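Local coordinates for uncharacterized protein (Burkholderia pseudomallei K96243, PDB 4RHO) that is of unknown function but belongs to the Imm52 family of immunity proteins and so probably protects its bacterium against a toxin, at residues M25-S30 / V130-F135; W188-P193 / T219-V224. One frame throughout, in Å; residues are numbered along the deposited sequence.

In the fold
Both contacts pair neighbouring strands of one antiparallel sheet. Contact 1 joins the end of strand 20-26 to the start of strand 133-140; contact 2 joins strand 189-192 to strand 215-222. Strand 166-171 lies between the two pairs, hydrogen-bonded to M25 of the first and to M189 and Y191 of the second. Their centres are 20 Å apart and their nearest atoms about 7 Å. Along the chain they come in series, contact 1 closing over about 100 residues before contact 2 opens over 26. Helix 148-162 reaches both, through F162 in contact 1 and through L151, T156 and V159 in contact 2, so one sheet and one helix tie distant parts of the chain together.

Contact 1 of 2, residues M25-S30 / V130-F135; sequences MFRDVS and VLPDRF
F26 and D133 form the last hydrogen-bonded pair where strands 20-26 and 133-140 meet antiparallel, before the two strands part. F26 N donates to D133 O at 2.9 Å, while the return bond from D133 N to F26 O is weak and bent, 127° at the hydrogen. Beyond the ladder, side chains take over the polar work. D28 N reaches D133 OD2 (3.2 Å) nearly along the C-O axis of the carboxylate, and K129 makes a salt bridge to the same oxygen. The guanidinium of R27 grips V130 O end-on, NH1 and NH2 each 2.9 Å away, with that oxygen in the guanidinium plane; I259 OXT, the chain terminus, pairs with R27 NE.

Nonpolar and ring contacts lie on both sides of the sheet. D133 CB sits over the centre of the F26 ring in a CH-pi contact, 3.6 Å from the centroid, and R134 O lies at the ring edge. With chi1 at 64°, F26 CG stands between its own backbone N and carbonyl carbon, which swings the ring over D133. On the other face the selenomethionine M25 bends at chi3 and lays CE against P132 CG, 3.7 Å away.

D133 therefore ties the strand pair to the loop that follows strand 20-26, through D28 N, and to the one that leads into strand 133-140, through K129, whose cation would probably stabilise its carboxylate as an anion.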
loop_
_atom_site.group_PDB
_atom_site.type_symbol
_atom_site.label_atom_id
_atom_site.label_comp_id
_atom_site.label_asym_id
_atom_site.label_seq_id
_atom_site.Cartn_x
_atom_site.Cartn_y
_atom_site.Cartn_z
HETATM N N MSE A 25 0.053 7.888 0.392
HETATM C CA MSE A 25 0.234 9.146 -0.334
HETATM C C MSE A 25 1.493 9.837 0.148
HETATM O O MSE A 25 1.678 10.004 1.361
HETATM C CB MSE A 25 -0.980 10.062 -0.150
HETATM C CG MSE A 25 -2.286 9.441 -0.613
HETATM SE SE MSE A 25 -3.833 10.534 -0.146
HETATM C CE MSE A 25 -3.590 11.955 -1.395
ATOM N N PHE A 26 2.395 10.186 -0.775
ATOM C CA PHE A 26 3.656 10.815 -0.401
ATOM C C PHE A 26 4.005 11.956 -1.357
ATOM O O PHE A 26 3.375 12.105 -2.402
ATOM C CB PHE A 26 4.798 9.770 -0.363
ATOM C CG PHE A 26 5.126 9.132 -1.698
ATOM C CD1 PHE A 26 4.347 8.096 -2.203
ATOM C CD2 PHE A 26 6.280 9.485 -2.387
ATOM C CE1 PHE A 26 4.670 7.483 -3.414
ATOM C CE2 PHE A 26 6.612 8.860 -3.592
ATOM C CZ PHE A 26 5.808 7.859 -4.096
ATOM N N ARG A 27 4.967 12.795 -0.968
ATOM C CA ARG A 27 5.430 13.890 -1.809
ATOM C C ARG A 27 6.941 13.881 -1.892
ATOM O O ARG A 27 7.615 14.358 -0.975
ATOM C CB ARG A 27 4.927 15.246 -1.276
ATOM C CG ARG A 27 3.438 15.464 -1.474
ATOM C CD ARG A 27 3.008 16.828 -0.979
ATOM N NE ARG A 27 1.588 17.069 -1.217
ATOM C CZ ARG A 27 1.105 17.609 -2.331
ATOM N NH1 ARG A 27 1.927 17.963 -3.316
ATOM N NH2 ARG A 27 -0.199 17.795 -2.474
ATOM N N ASP A 28 7.482 13.257 -2.937
ATOM C CA ASP A 28 8.923 13.205 -3.144
ATOM C C ASP A 28 9.301 14.060 -4.343
ATOM O O ASP A 28 9.150 13.626 -5.485
ATOM C CB ASP A 28 9.394 11.750 -3.331
ATOM C CG ASP A 28 10.903 11.593 -3.390
ATOM O OD1 ASP A 28 11.615 12.600 -3.166
ATOM O OD2 ASP A 28 11.369 10.469 -3.636
ATOM N N VAL A 29 9.779 15.289 -4.086
ATOM C CA VAL A 29 10.085 16.261 -5.141
ATOM C C VAL A 29 11.301 15.802 -5.997
ATOM O O VAL A 29 11.544 16.369 -7.058
ATOM C CB VAL A 29 10.327 17.683 -4.554
ATOM C CG1 VAL A 29 9.071 18.208 -3.855
ATOM C CG2 VAL A 29 11.525 17.692 -3.601
ATOM N N SER A 30 12.037 14.774 -5.538
ATOM C CA SER A 30 13.219 14.287 -6.263
ATOM C C SER A 30 12.884 13.052 -7.137
ATOM O O SER A 30 13.752 12.556 -7.862
ATOM C CB SER A 30 14.339 13.944 -5.286
ATOM O OG SER A 30 13.964 12.876 -4.431
ATOM N N VAL A 130 2.173 19.104 -7.675
ATOM C CA VAL A 130 1.062 19.811 -7.031
ATOM C C VAL A 130 0.149 18.779 -6.366
ATOM O O VAL A 130 -0.146 18.889 -5.172
ATOM C CB VAL A 130 0.286 20.711 -8.033
ATOM C CG1 VAL A 130 -0.886 21.408 -7.346
ATOM C CG2 VAL A 130 1.215 21.731 -8.681
ATOM N N LEU A 131 -0.195 17.706 -7.109
ATOM C CA LEU A 131 -0.905 16.558 -6.552
ATOM C C LEU A 131 0.088 15.595 -5.874
ATOM O O LEU A 131 1.256 15.530 -6.269
ATOM C CB LEU A 131 -1.703 15.823 -7.659
ATOM C CG LEU A 131 -3.069 16.428 -8.004
ATOM C CD1 LEU A 131 -3.576 15.904 -9.325
ATOM C CD2 LEU A 131 -4.080 16.161 -6.900
ATOM N N PRO A 132 -0.340 14.853 -4.830
ATOM C CA PRO A 132 0.609 13.963 -4.141
ATOM C C PRO A 132 0.898 12.697 -4.944
ATOM O O PRO A 132 0.044 12.233 -5.710
ATOM C CB PRO A 132 -0.109 13.627 -2.815
ATOM C CG PRO A 132 -1.362 14.495 -2.801
ATOM C CD PRO A 132 -1.669 14.820 -4.199
ATOM N N ASP A 133 2.096 12.126 -4.760
ATOM C CA ASP A 133 2.446 10.842 -5.360
ATOM C C ASP A 133 1.760 9.717 -4.589
ATOM O O ASP A 133 1.372 9.914 -3.433
ATOM C CB ASP A 133 3.972 10.651 -5.366
ATOM C CG ASP A 133 4.733 11.812 -5.999
ATOM O OD1 ASP A 133 4.482 12.108 -7.193
ATOM O OD2 ASP A 133 5.608 12.389 -5.318
ATOM N N ARG A 134 1.541 8.567 -5.230
ATOM C CA ARG A 134 0.815 7.484 -4.577
ATOM C C ARG A 134 1.531 6.150 -4.720
ATOM O O ARG A 134 2.286 5.938 -5.671
ATOM C CB ARG A 134 -0.625 7.371 -5.134
ATOM C CG ARG A 134 -1.559 8.474 -4.632
ATOM C CD ARG A 134 -2.992 8.290 -5.119
ATOM N NE ARG A 134 -3.153 8.672 -6.527
ATOM C CZ ARG A 134 -3.302 7.800 -7.521
ATOM N NH1 ARG A 134 -3.334 6.496 -7.270
ATOM N NH2 ARG A 134 -3.456 8.226 -8.766
ATOM N N PHE A 135 1.323 5.266 -3.743
ATOM C CA PHE A 135 1.763 3.886 -3.792
ATOM C C PHE A 135 0.699 3.008 -3.206
ATOM O O PHE A 135 0.095 3.371 -2.198
ATOM C CB PHE A 135 3.101 3.699 -3.042
ATOM C CG PHE A 135 3.493 2.246 -2.840
ATOM C CD1 PHE A 135 4.042 1.504 -3.880
ATOM C CD2 PHE A 135 3.271 1.610 -1.621
ATOM C CE1 PHE A 135 4.379 0.158 -3.700
ATOM C CE2 PHE A 135 3.592 0.259 -1.449
ATOM C CZ PHE A 135 4.156 -0.453 -2.485
#

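Contact 2 of 2, residues W188-P193 / T219-V224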
loop_
_atom_site.group_PDB
_atom_site.type_symbol
_atom_site.label_atom_id
_atom_site.label_comp_id
_atom_site.label_asym_id
_atom_site.label_seq_id
_atom_site.Cartn_x
_atom_site.Cartn_y
_atom_site.Cartn_z
ATOM N N TRP A 188 -8.435 -1.165 9.174
ATOM C CA TRP A 188 -7.642 -1.980 10.098
ATOM C C TRP A 188 -6.571 -1.117 10.765
ATOM O O TRP A 188 -6.474 -1.090 11.997
ATOM C CB TRP A 188 -6.987 -3.174 9.358
ATOM C CG TRP A 188 -6.480 -4.265 10.279
ATOM C CD1 TRP A 188 -6.351 -4.202 11.638
ATOM C CD2 TRP A 188 -6.078 -5.588 9.898
ATOM N NE1 TRP A 188 -5.904 -5.407 12.127
ATOM C CE2 TRP A 188 -5.726 -6.276 11.080
ATOM C CE3 TRP A 188 -6.020 -6.277 8.673
ATOM C CZ2 TRP A 188 -5.285 -7.608 11.069
ATOM C CZ3 TRP A 188 -5.567 -7.588 8.663
ATOM C CH2 TRP A 188 -5.203 -8.237 9.847
HETATM N N MSE A 189 -5.794 -0.368 9.943
HETATM C CA MSE A 189 -4.690 0.490 10.415
HETATM C C MSE A 189 -4.650 1.800 9.681
HETATM O O MSE A 189 -4.843 1.823 8.465
HETATM C CB MSE A 189 -3.359 -0.207 10.223
HETATM C CG MSE A 189 -3.149 -1.320 11.112
HETATM SE SE MSE A 189 -1.476 -2.112 10.768
HETATM C CE MSE A 189 -1.553 -3.437 12.104
ATOM N N LEU A 190 -4.175 2.850 10.356
ATOM C CA LEU A 190 -3.947 4.141 9.718
ATOM C C LEU A 190 -2.656 4.763 10.223
ATOM O O LEU A 190 -2.519 5.012 11.423
ATOM C CB LEU A 190 -5.133 5.092 9.976
ATOM C CG LEU A 190 -4.960 6.526 9.455
ATOM C CD1 LEU A 190 -4.998 6.564 7.939
ATOM C CD2 LEU A 190 -6.014 7.439 10.028
ATOM N N TYR A 191 -1.706 5.037 9.307
ATOM C CA TYR A 191 -0.471 5.725 9.663
ATOM C C TYR A 191 -0.587 7.215 9.385
ATOM O O TYR A 191 -1.022 7.614 8.303
ATOM C CB TYR A 191 0.739 5.136 8.902
ATOM C CG TYR A 191 1.993 5.987 9.022
ATOM C CD1 TYR A 191 2.808 5.910 10.151
ATOM C CD2 TYR A 191 2.328 6.917 8.037
ATOM C CE1 TYR A 191 3.939 6.717 10.286
ATOM C CE2 TYR A 191 3.462 7.727 8.157
ATOM C CZ TYR A 191 4.263 7.627 9.285
ATOM O OH TYR A 191 5.377 8.425 9.410
ATOM N N LEU A 192 -0.175 8.035 10.348
ATOM C CA LEU A 192 -0.094 9.480 10.177
ATOM C C LEU A 192 1.257 9.982 10.679
ATOM O O LEU A 192 1.757 9.491 11.685
ATOM C CB LEU A 192 -1.251 10.188 10.925
ATOM C CG LEU A 192 -2.660 9.935 10.369
ATOM C CD1 LEU A 192 -3.708 10.460 11.304
ATOM C CD2 LEU A 192 -2.827 10.556 8.977
ATOM N N PRO A 193 1.915 10.908 9.944
ATOM C CA PRO A 193 3.266 11.345 10.365
ATOM C C PRO A 193 3.214 12.310 11.562
ATOM O O PRO A 193 3.839 13.369 11.540
ATOM C CB PRO A 193 3.825 12.019 9.110
ATOM C CG PRO A 193 2.631 12.512 8.385
ATOM C CD PRO A 193 1.492 11.562 8.691
ATOM N N THR A 219 2.746 7.519 13.809
ATOM C CA THR A 219 2.081 6.505 14.617
ATOM C C THR A 219 1.141 5.689 13.755
ATOM O O THR A 219 0.401 6.256 12.948
ATOM C CB THR A 219 1.306 7.176 15.802
ATOM O OG1 THR A 219 2.152 8.120 16.454
ATOM C CG2 THR A 219 0.785 6.156 16.819
ATOM N N ILE A 220 1.145 4.358 13.928
ATOM C CA ILE A 220 0.144 3.496 13.300
ATOM C C ILE A 220 -1.013 3.295 14.272
ATOM O O ILE A 220 -0.797 2.868 15.414
ATOM C CB ILE A 220 0.755 2.134 12.852
ATOM C CG1 ILE A 220 1.911 2.341 11.859
ATOM C CG2 ILE A 220 -0.337 1.212 12.258
ATOM C CD1 ILE A 220 2.732 1.079 11.589
ATOM N N ILE A 221 -2.219 3.670 13.861
ATOM C CA ILE A 221 -3.401 3.520 14.689
ATOM C C ILE A 221 -4.116 2.221 14.318
ATOM O O ILE A 221 -4.457 2.019 13.153
ATOM C CB ILE A 221 -4.331 4.751 14.539
ATOM C CG1 ILE A 221 -3.523 6.075 14.639
ATOM C CG2 ILE A 221 -5.468 4.705 15.575
ATOM C CD1 ILE A 221 -4.223 7.271 14.042
ATOM N N VAL A 222 -4.280 1.304 15.295
ATOM C CA VAL A 222 -4.886 -0.001 15.026
ATOM C C VAL A 222 -6.276 -0.094 15.699
ATOM O O VAL A 222 -6.416 0.209 16.890
ATOM C CB VAL A 222 -3.959 -1.166 15.476
ATOM C CG1 VAL A 222 -4.527 -2.513 15.045
ATOM C CG2 VAL A 222 -2.544 -0.979 14.930
ATOM N N SER A 223 -7.296 -0.496 14.925
ATOM C CA SER A 223 -8.665 -0.602 15.428
ATOM C C SER A 223 -8.942 -1.990 15.999
ATOM O O SER A 223 -9.720 -2.119 16.936
ATOM C CB SER A 223 -9.666 -0.292 14.314
ATOM O OG SER A 223 -9.540 -1.218 13.246
ATOM N N VAL A 224 -8.390 -3.043 15.356
ATOM C CA VAL A 224 -8.652 -4.432 15.751
ATOM C C VAL A 224 -7.321 -5.194 15.885
ATOM O O VAL A 224 -6.493 -5.148 14.980
ATOM C CB VAL A 224 -9.613 -5.136 14.739
ATOM C CG1 VAL A 224 -9.824 -6.595 15.108
ATOM C CG2 VAL A 224 -10.952 -4.403 14.653
#
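L190 O receives the shortest polar bond of the contact, 2.8 Å from I221 N and nearly straight at 172°, in an antiparallel ladder between strands 189-192 and 215-222. L190 N returns a bond to I221 O, and a second reciprocal pair joins L192 to T219. M189-V222 and Y191-I220 are the non-hydrogen-bonded pairs. At the other end S223 N extends the ladder to W188 O; there W188 and M189 both face A169 of strand 166-171, a classic beta bulge.

The two faces of the sheet are packed by different helices. On one, M189, a selenomethionine, runs extended beyond CG alongside V222, its CE 3.9 Å from V222 CG2. The M189 side chain runs at a slant to that of I220, with M189 SE 3.8 Å from I220 CG2. The Y191 ring turns an edge to I220 CG1, 4.1 Å from CD1, and helix 148-162 covers this side through L151, T156 and V159. On the opposite face I221 CD1 lies 4.2 Å from L192 CD1, and I221 also meets I243 and L247 of helix 234-249. The contact thus places a fully buried strand pair between two helices.

T219 OG1 is satisfied beyond the pair by K194 O and I196 N, and S223 OG by G187 O. Near the bulge, W188 CG stands anti to the backbone N (chi1 -164°), which carries the indole back to segment 219-224: NE1 donates to V224 O at 2.9 Å, with that oxygen tilted 16° out of the ring plane.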